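Local coordinates for probable N-acetyl-gamma-glutamyl-phosphate reductase, chloroplastic (Arabidopsis thaliana, PDB 1XYG), which probably catalyses the NADPH-dependent reduction of N-acetyl-L-glutamyl 5-phosphate to the corresponding semialdehyde, with release of phosphate, in chloroplast arginine biosynthesis, at residues A204-Y207 with S208-A211; Q55-E58 with S59-H63; H92-T95 with Q96-K100; D271-Q274 with Q275-S279. All coordinates share one frame; numbering follows the deposited sequence.

Overall arrangement
Four short local contacts mark separate helices of the chain. In sequence order they are interaction 2 (residues 55-63), interaction 3 (92-100), interaction 1 (204-211) and interaction 4 (271-279). Interactions 2 and 3, centres about 25 Å apart, belong to the NAD-binding domain with its six-stranded parallel sheet. Interactions 1 and 4, centres about 40 Å apart, belong to the dimerisation domain with its mixed sheet. None touches another; the nearest atoms of interactions 1 and 3 are about 13 Å apart. Interactions 1 and 2 meet other subunits of the homotetramer, whereas interactions 3 and 4 pack within their own chain, each against the sheet of its domain.

Interaction 1 of 4, residues A204-Y207 with S208-A211; sequences ANLY and SEIA
Leu206 O is gripped by two backbone donors of the turn that follows it. Glu209 N reaches it at 3.0 Å from well above the carbonyl plane, while Ile210 N lies nearly along the C=O axis. Leu206 occupies the N-cap position of the short helix 207-210, and the next carbonyl carries the turn to its end, Tyr207 O taking a bond of 2.9 Å from Ala211 N.

The side chains follow this winding. Tyr207 has CG anti to its backbone N (chi1 -176°), which lays the ring beside Ala211, the first residue past the helix. Ala211 CB sits over one ring face in a CH-pi contact, 3.9 Å from the centroid and displaced toward the rim, with Tyr207 CE1 the closest ring atom at 3.5 Å. Tyr207 OH is hydrogen-bonded to Glu212 OE2 of the fourth subunit. A glycine in place of Tyr207 would probably leave the Ala211 methyl without its aromatic cover and that glutamate without its phenolic partner. On another side of the turn, Ile210 sends CG1 and CD1 back against the preceding loop, with CG1 3.7 Å from Asn205 CA; the Ile210 and Asn205 side chains run alongside each other.

Glu209 bends at chi2 (-71°), CG passing 4.1 Å from Leu206 CB, and its carboxylate leads away to Arg199 and Tyr27 of the second subunit. The Tyr207 ring also meets Tyr207 of that subunit, their planes almost parallel. A single helical turn, buried where subunits meet, is here a piece of the tetramer interface, contributed by the dimerisation domain of this chain.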
# COMPACT_ATOMS: atom_id res chain seq x y z
N ALA A 204 14.60 -8.63 3.01
CA ALA A 204 14.27 -7.92 1.79
C ALA A 204 12.78 -7.87 1.46
O ALA A 204 12.33 -6.95 0.76
CB ALA A 204 15.03 -8.53 0.62
N ASN A 205 12.00 -8.82 1.96
CA ASN A 205 10.58 -8.85 1.65
C ASN A 205 9.64 -8.32 2.73
O ASN A 205 8.42 -8.50 2.63
CB ASN A 205 10.16 -10.26 1.25
CG ASN A 205 10.88 -10.73 0.04
OD1 ASN A 205 11.16 -9.95 -0.86
ND2 ASN A 205 11.16 -12.03 -0.02
N LEU A 206 10.19 -7.69 3.75
CA LEU A 206 9.38 -7.11 4.81
C LEU A 206 8.56 -5.95 4.23
O LEU A 206 8.98 -5.32 3.26
CB LEU A 206 10.27 -6.55 5.93
CG LEU A 206 11.04 -7.50 6.85
CD1 LEU A 206 11.93 -6.67 7.77
CD2 LEU A 206 10.07 -8.34 7.66
N TYR A 207 7.41 -5.68 4.82
CA TYR A 207 6.56 -4.59 4.37
C TYR A 207 7.35 -3.27 4.31
O TYR A 207 7.28 -2.55 3.32
CB TYR A 207 5.34 -4.43 5.29
CG TYR A 207 4.35 -3.38 4.81
CD1 TYR A 207 4.57 -2.02 5.06
CD2 TYR A 207 3.26 -3.73 4.02
CE1 TYR A 207 3.74 -1.05 4.53
CE2 TYR A 207 2.42 -2.76 3.47
CZ TYR A 207 2.66 -1.43 3.73
OH TYR A 207 1.87 -0.46 3.16
N SER A 208 8.08 -2.96 5.38
CA SER A 208 8.87 -1.73 5.46
C SER A 208 9.96 -1.60 4.40
O SER A 208 10.39 -0.49 4.09
CB SER A 208 9.51 -1.60 6.84
OG SER A 208 8.52 -1.47 7.84
N GLU A 209 10.40 -2.73 3.84
CA GLU A 209 11.45 -2.71 2.82
C GLU A 209 10.88 -2.66 1.40
O GLU A 209 11.48 -2.08 0.50
CB GLU A 209 12.34 -3.95 2.96
CG GLU A 209 13.06 -4.08 4.31
CD GLU A 209 14.18 -3.06 4.48
OE1 GLU A 209 15.00 -2.95 3.55
OE2 GLU A 209 14.24 -2.38 5.54
N ILE A 210 9.71 -3.28 1.22
CA ILE A 210 9.06 -3.34 -0.08
C ILE A 210 8.13 -2.18 -0.43
O ILE A 210 8.17 -1.65 -1.53
CB ILE A 210 8.22 -4.64 -0.21
CG1 ILE A 210 9.11 -5.88 -0.04
CG2 ILE A 210 7.47 -4.65 -1.53
CD1 ILE A 210 10.20 -6.03 -1.07
N ALA A 211 7.28 -1.79 0.52
CA ALA A 211 6.31 -0.73 0.29
C ALA A 211 6.82 0.60 -0.21
O ALA A 211 7.90 1.05 0.17
CB ALA A 211 5.49 -0.51 1.55

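Interaction 2 of 4, residues Q55-E58 with S59-H63; sequences QSME and SVFPH
The Phe61 ring receives the methyl of Met57 at its edge, close to the ring plane, with Met57 CE 3.7 Å from Phe61 CD2. The two side chains run side by side in the same direction, and the thioether, bent at its last torsion (chi3 -148°), brings the methyl to the rim. Phe61 CD1 lies in the plane of the His63 ring, at that ring's edge. Phe358 of the fourth subunit packs on both aromatic residues, while Tyr27 and Ala30 of helix 27-37 also touch Phe61.

The backbone ties the same pair together: Phe61 N donates to Met57 O at 2.6 Å. Pro62 follows Phe61 and cannot continue the bonding, as its N has no hydrogen for Glu58 O. Val60 shares the apolar side of the turn, its CB 4.2 Å from Met57 CG. Toward the start of the turn, Gln55 OE1 lies 3.4 Å from Ser59 CB. A water accepts from Ser56 N at 2.9 Å and is also hydrogen-bonded to Ser59 OG. This single, weakly bonded helical turn comes after strand 42-47 of the parallel sheet in the Rossmann-type NAD-binding domain and runs directly into a 3-10 segment.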
# COMPACT_ATOMS: atom_id res chain seq x y z
N GLN A 55 1.38 -29.53 12.36
CA GLN A 55 0.54 -28.40 12.70
C GLN A 55 -0.76 -28.41 11.92
O GLN A 55 -0.83 -28.94 10.81
CB GLN A 55 1.25 -27.08 12.41
CG GLN A 55 2.32 -26.70 13.40
CD GLN A 55 2.87 -25.31 13.14
OE1 GLN A 55 2.12 -24.33 13.11
NE2 GLN A 55 4.18 -25.21 12.97
N SER A 56 -1.79 -27.83 12.52
CA SER A 56 -3.09 -27.73 11.87
C SER A 56 -2.89 -26.56 10.91
O SER A 56 -2.14 -25.64 11.22
CB SER A 56 -4.18 -27.41 12.90
OG SER A 56 -5.47 -27.54 12.33
N MET A 57 -3.54 -26.57 9.76
CA MET A 57 -3.32 -25.45 8.87
C MET A 57 -3.95 -24.16 9.34
O MET A 57 -3.65 -23.09 8.81
CB MET A 57 -3.75 -25.78 7.46
CG MET A 57 -2.86 -25.05 6.51
SD MET A 57 -3.36 -25.13 4.82
CE MET A 57 -1.82 -25.09 4.04
N GLU A 58 -4.82 -24.24 10.34
CA GLU A 58 -5.40 -23.02 10.88
C GLU A 58 -4.23 -22.31 11.57
O GLU A 58 -4.25 -21.10 11.76
CB GLU A 58 -6.49 -23.36 11.90
CG GLU A 58 -7.81 -23.75 11.29
CD GLU A 58 -8.82 -24.17 12.33
OE1 GLU A 58 -9.97 -24.45 11.95
OE2 GLU A 58 -8.46 -24.22 13.53
N SER A 59 -3.22 -23.10 11.92
CA SER A 59 -2.00 -22.61 12.57
C SER A 59 -1.12 -21.86 11.58
O SER A 59 -0.59 -20.80 11.88
CB SER A 59 -1.21 -23.77 13.17
OG SER A 59 -1.97 -24.46 14.15
N VAL A 60 -0.96 -22.44 10.39
CA VAL A 60 -0.14 -21.86 9.34
C VAL A 60 -0.89 -20.77 8.56
O VAL A 60 -0.37 -19.68 8.34
CB VAL A 60 0.33 -22.95 8.36
CG1 VAL A 60 1.21 -22.35 7.27
CG2 VAL A 60 1.09 -24.04 9.12
N PHE A 61 -2.13 -21.08 8.18
CA PHE A 61 -2.97 -20.15 7.43
C PHE A 61 -4.34 -20.05 8.08
O PHE A 61 -5.31 -20.66 7.62
CB PHE A 61 -3.13 -20.61 5.98
CG PHE A 61 -1.90 -20.39 5.15
CD1 PHE A 61 -1.42 -19.10 4.95
CD2 PHE A 61 -1.24 -21.45 4.55
CE1 PHE A 61 -0.28 -18.87 4.17
CE2 PHE A 61 -0.10 -21.24 3.76
CZ PHE A 61 0.38 -19.94 3.57
N PRO A 62 -4.45 -19.27 9.16
CA PRO A 62 -5.72 -19.11 9.86
C PRO A 62 -6.91 -18.68 8.98
O PRO A 62 -8.07 -18.86 9.36
CB PRO A 62 -5.39 -18.09 10.96
CG PRO A 62 -4.23 -17.34 10.41
CD PRO A 62 -3.41 -18.44 9.79
N HIS A 63 -6.63 -18.12 7.81
CA HIS A 63 -7.71 -17.69 6.93
C HIS A 63 -8.48 -18.87 6.35
O HIS A 63 -9.55 -18.70 5.75
CB HIS A 63 -7.17 -16.83 5.78
CG HIS A 63 -6.51 -17.60 4.68
ND1 HIS A 63 -5.24 -18.11 4.78
CD2 HIS A 63 -6.95 -17.92 3.44
CE1 HIS A 63 -4.91 -18.69 3.64
NE2 HIS A 63 -5.93 -18.59 2.81
O HOH W 1 -1.38 -26.79 15.24

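Interaction 3 of 4, residues H92-T95 with Q96-K100; sequences HGTT and QEIIK
Thr95 places CG2 anti to its backbone N, with OG1 beside that nitrogen (chi1 -62°), and Ile99 swings CG1 to the side of its own nitrogen (chi1 -71°). These settings lay the two side chains next to each other, pointing the same way, and bring Thr95 CG2 to 3.1 Å from Ile99 CD1, closer than a normal methyl contact and so either crowded or imprecisely placed. The isoleucine also leans over the carbonyl it is bonded to, CG1 lying 3.1 Å from Thr95 O. That oxygen accepts the backbone bond from Ile99 N at 2.9 Å, with an N-H...O angle of 159°. Ile99 packs on Asp110 of strand 107-110 as well. An alanine at Ile99 would keep the backbone bond but would probably open a gap beside the Thr95 methyl and against Asp110.

One residue earlier the pattern recurs on a neighbouring side: Thr94 CG2 meets Ile98 CD1 at 3.6 Å, again alongside. Thr94 holds the N-cap position without a cap from its hydroxyl. Gly93 before it has a positive phi, at which a side chain would collide with the carbonyl oxygen of the residue before. A water links Glu97 OE1, at a doubtfully short distance, weakly to Gly93 O, and the same carboxylate forms a salt bridge with Lys132. The Gln96 amide is held by the backbones of Lys132 and Asp114.

The start of helix 95-100 follows the loop after strand 85-88, and its Thr95 and Ile99 face strand 107-110, the next strand of the parallel sheet.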
# COMPACT_ATOMS: atom_id res chain seq x y z
N HIS A 92 12.64 -25.76 -5.86
CA HIS A 92 13.43 -26.26 -6.97
C HIS A 92 14.66 -27.02 -6.45
O HIS A 92 15.47 -26.46 -5.73
CB HIS A 92 13.87 -25.08 -7.85
CG HIS A 92 12.80 -24.04 -8.05
ND1 HIS A 92 11.50 -24.37 -8.36
CD2 HIS A 92 12.83 -22.69 -7.97
CE1 HIS A 92 10.77 -23.27 -8.46
NE2 HIS A 92 11.55 -22.24 -8.22
N GLY A 93 14.77 -28.30 -6.81
CA GLY A 93 15.91 -29.09 -6.38
C GLY A 93 15.60 -30.10 -5.29
O GLY A 93 16.50 -30.60 -4.62
N THR A 94 14.33 -30.42 -5.15
CA THR A 94 13.85 -31.35 -4.15
C THR A 94 12.85 -32.24 -4.86
O THR A 94 12.78 -33.45 -4.65
CB THR A 94 13.09 -30.59 -3.06
OG1 THR A 94 13.95 -29.58 -2.49
CG2 THR A 94 12.61 -31.52 -1.97
N THR A 95 12.08 -31.59 -5.72
CA THR A 95 11.01 -32.18 -6.49
C THR A 95 11.36 -33.39 -7.36
O THR A 95 10.57 -34.33 -7.46
CB THR A 95 10.36 -31.10 -7.37
OG1 THR A 95 9.79 -30.08 -6.53
CG2 THR A 95 9.29 -31.68 -8.24
N GLN A 96 12.54 -33.38 -7.97
CA GLN A 96 12.93 -34.48 -8.84
C GLN A 96 13.01 -35.85 -8.18
O GLN A 96 12.40 -36.81 -8.68
CB GLN A 96 14.27 -34.16 -9.53
CG GLN A 96 14.12 -33.44 -10.87
CD GLN A 96 15.39 -32.74 -11.31
OE1 GLN A 96 16.49 -33.12 -10.91
NE2 GLN A 96 15.26 -31.71 -12.15
N GLU A 97 13.73 -35.98 -7.07
CA GLU A 97 13.83 -37.29 -6.46
C GLU A 97 12.55 -37.76 -5.77
O GLU A 97 12.27 -38.95 -5.72
CB GLU A 97 15.03 -37.37 -5.50
CG GLU A 97 15.11 -36.49 -4.29
CD GLU A 97 16.45 -36.71 -3.59
OE1 GLU A 97 17.43 -36.02 -3.94
OE2 GLU A 97 16.54 -37.58 -2.70
N ILE A 98 11.76 -36.82 -5.27
CA ILE A 98 10.51 -37.16 -4.61
C ILE A 98 9.49 -37.63 -5.63
O ILE A 98 8.79 -38.62 -5.41
CB ILE A 98 9.90 -35.96 -3.88
CG1 ILE A 98 10.73 -35.62 -2.64
CG2 ILE A 98 8.43 -36.23 -3.56
CD1 ILE A 98 10.31 -34.31 -2.03
N ILE A 99 9.38 -36.90 -6.73
CA ILE A 99 8.43 -37.23 -7.77
C ILE A 99 8.82 -38.53 -8.47
O ILE A 99 7.95 -39.32 -8.85
CB ILE A 99 8.32 -36.09 -8.81
CG1 ILE A 99 7.60 -34.89 -8.19
CG2 ILE A 99 7.60 -36.57 -10.05
CD1 ILE A 99 7.24 -33.78 -9.15
N LYS A 100 10.11 -38.74 -8.63
CA LYS A 100 10.58 -39.95 -9.29
C LYS A 100 10.16 -41.19 -8.50
O LYS A 100 9.89 -42.23 -9.08
CB LYS A 100 12.10 -39.95 -9.43
CG LYS A 100 12.61 -41.02 -10.39
CD LYS A 100 14.12 -41.04 -10.51
CE LYS A 100 14.79 -41.53 -9.24
NZ LYS A 100 16.27 -41.55 -9.37
O HOH W 2 17.20 -33.70 -3.28

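Interaction 4 of 4, residues D271-Q274 with Q275-S279; sequences DLHQ and QLKTS
Gln274 and Lys277 lie on the outer side of helix 269-280, a regular alpha-helix that packs on helix 163-177 and the mixed sheet of the dimerisation domain. Lys277 starts with CB 3.3 Å from His273 O, the oxygen to which its own backbone N is hydrogen-bonded at 2.8 Å. Further out, CD lies 4.0 Å from His273 CE1, oblique to the ring. The chain bends at chi3 (69°) and brings CE across to the Gln274 amide, 3.8 Å from Gln274 OE1. NZ ends too far from OE1 for a hydrogen bond. The next ring atom, His273 NE2, is hydrogen-bonded to Leu289 O, which fixes the imidazole.

The buried side of the helix is apolar: Leu272 and Leu276 reach Leu175 of helix 163-177 and Val310 of strand 306-312, and Leu276 N binds Leu272 O. Hydroxyls add to the backbone bonds further along. Ser279 OG donates to Gln275 O at 2.8 Å, in addition to Ser279 N. Thr278 does the same one residue earlier: its N at 2.9 Å and its OG1 at 3.1 Å come to Gln274 O from opposite faces of the carbonyl plane.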
# COMPACT_ATOMS: atom_id res chain seq x y z
N ASP A 271 -2.52 -6.86 -37.75
CA ASP A 271 -2.33 -8.28 -38.03
C ASP A 271 -2.04 -9.07 -36.75
O ASP A 271 -2.57 -10.17 -36.56
CB ASP A 271 -1.18 -8.47 -39.02
CG ASP A 271 -1.39 -7.72 -40.32
OD1 ASP A 271 -2.44 -7.94 -40.98
OD2 ASP A 271 -0.52 -6.89 -40.68
N LEU A 272 -1.21 -8.51 -35.88
CA LEU A 272 -0.89 -9.18 -34.62
C LEU A 272 -2.17 -9.32 -33.82
O LEU A 272 -2.45 -10.38 -33.27
CB LEU A 272 0.13 -8.36 -33.82
CG LEU A 272 1.46 -8.03 -34.51
CD1 LEU A 272 2.38 -7.37 -33.50
CD2 LEU A 272 2.12 -9.29 -35.05
N HIS A 273 -2.95 -8.25 -33.77
CA HIS A 273 -4.20 -8.25 -33.04
C HIS A 273 -5.18 -9.30 -33.54
O HIS A 273 -5.77 -10.04 -32.74
CB HIS A 273 -4.85 -6.86 -33.10
CG HIS A 273 -6.15 -6.77 -32.35
ND1 HIS A 273 -7.37 -6.92 -32.96
CD2 HIS A 273 -6.40 -6.60 -31.03
CE1 HIS A 273 -8.33 -6.84 -32.05
NE2 HIS A 273 -7.76 -6.65 -30.87
N GLN A 274 -5.34 -9.38 -34.86
CA GLN A 274 -6.25 -10.35 -35.46
C GLN A 274 -5.79 -11.78 -35.17
O GLN A 274 -6.60 -12.64 -34.86
CB GLN A 274 -6.34 -10.14 -36.97
CG GLN A 274 -7.40 -10.98 -37.65
CD GLN A 274 -8.77 -10.78 -37.03
OE1 GLN A 274 -9.28 -9.66 -36.97
NE2 GLN A 274 -9.38 -11.87 -36.57
N GLN A 275 -4.49 -12.02 -35.27
CA GLN A 275 -3.97 -13.36 -35.01
C GLN A 275 -4.27 -13.78 -33.57
O GLN A 275 -4.69 -14.91 -33.31
CB GLN A 275 -2.47 -13.41 -35.26
CG GLN A 275 -1.88 -14.80 -35.16
CD GLN A 275 -2.68 -15.81 -35.97
OE1 GLN A 275 -3.44 -16.62 -35.41
NE2 GLN A 275 -2.53 -15.76 -37.29
N LEU A 276 -4.06 -12.86 -32.64
CA LEU A 276 -4.31 -13.15 -31.23
C LEU A 276 -5.80 -13.33 -30.98
O LEU A 276 -6.21 -14.24 -30.25
CB LEU A 276 -3.77 -12.02 -30.36
CG LEU A 276 -2.24 -11.95 -30.25
CD1 LEU A 276 -1.84 -10.79 -29.33
CD2 LEU A 276 -1.70 -13.27 -29.71
N LYS A 277 -6.61 -12.47 -31.59
CA LYS A 277 -8.05 -12.55 -31.40
C LYS A 277 -8.56 -13.89 -31.92
O LYS A 277 -9.42 -14.53 -31.29
CB LYS A 277 -8.75 -11.40 -32.12
CG LYS A 277 -10.18 -11.22 -31.64
CD LYS A 277 -10.82 -9.97 -32.18
CE LYS A 277 -11.07 -10.09 -33.67
NZ LYS A 277 -11.74 -8.86 -34.18
N THR A 278 -8.01 -14.33 -33.04
CA THR A 278 -8.41 -15.61 -33.63
C THR A 278 -7.92 -16.80 -32.79
O THR A 278 -8.67 -17.74 -32.53
CB THR A 278 -7.85 -15.76 -35.07
OG1 THR A 278 -8.50 -14.82 -35.93
CG2 THR A 278 -8.09 -17.17 -35.59
N SER A 279 -6.65 -16.77 -32.39
CA SER A 279 -6.08 -17.86 -31.60
C SER A 279 -6.74 -18.11 -30.24
O SER A 279 -6.72 -19.24 -29.75
CB SER A 279 -4.58 -17.61 -31.37
OG SER A 279 -3.87 -17.54 -32.60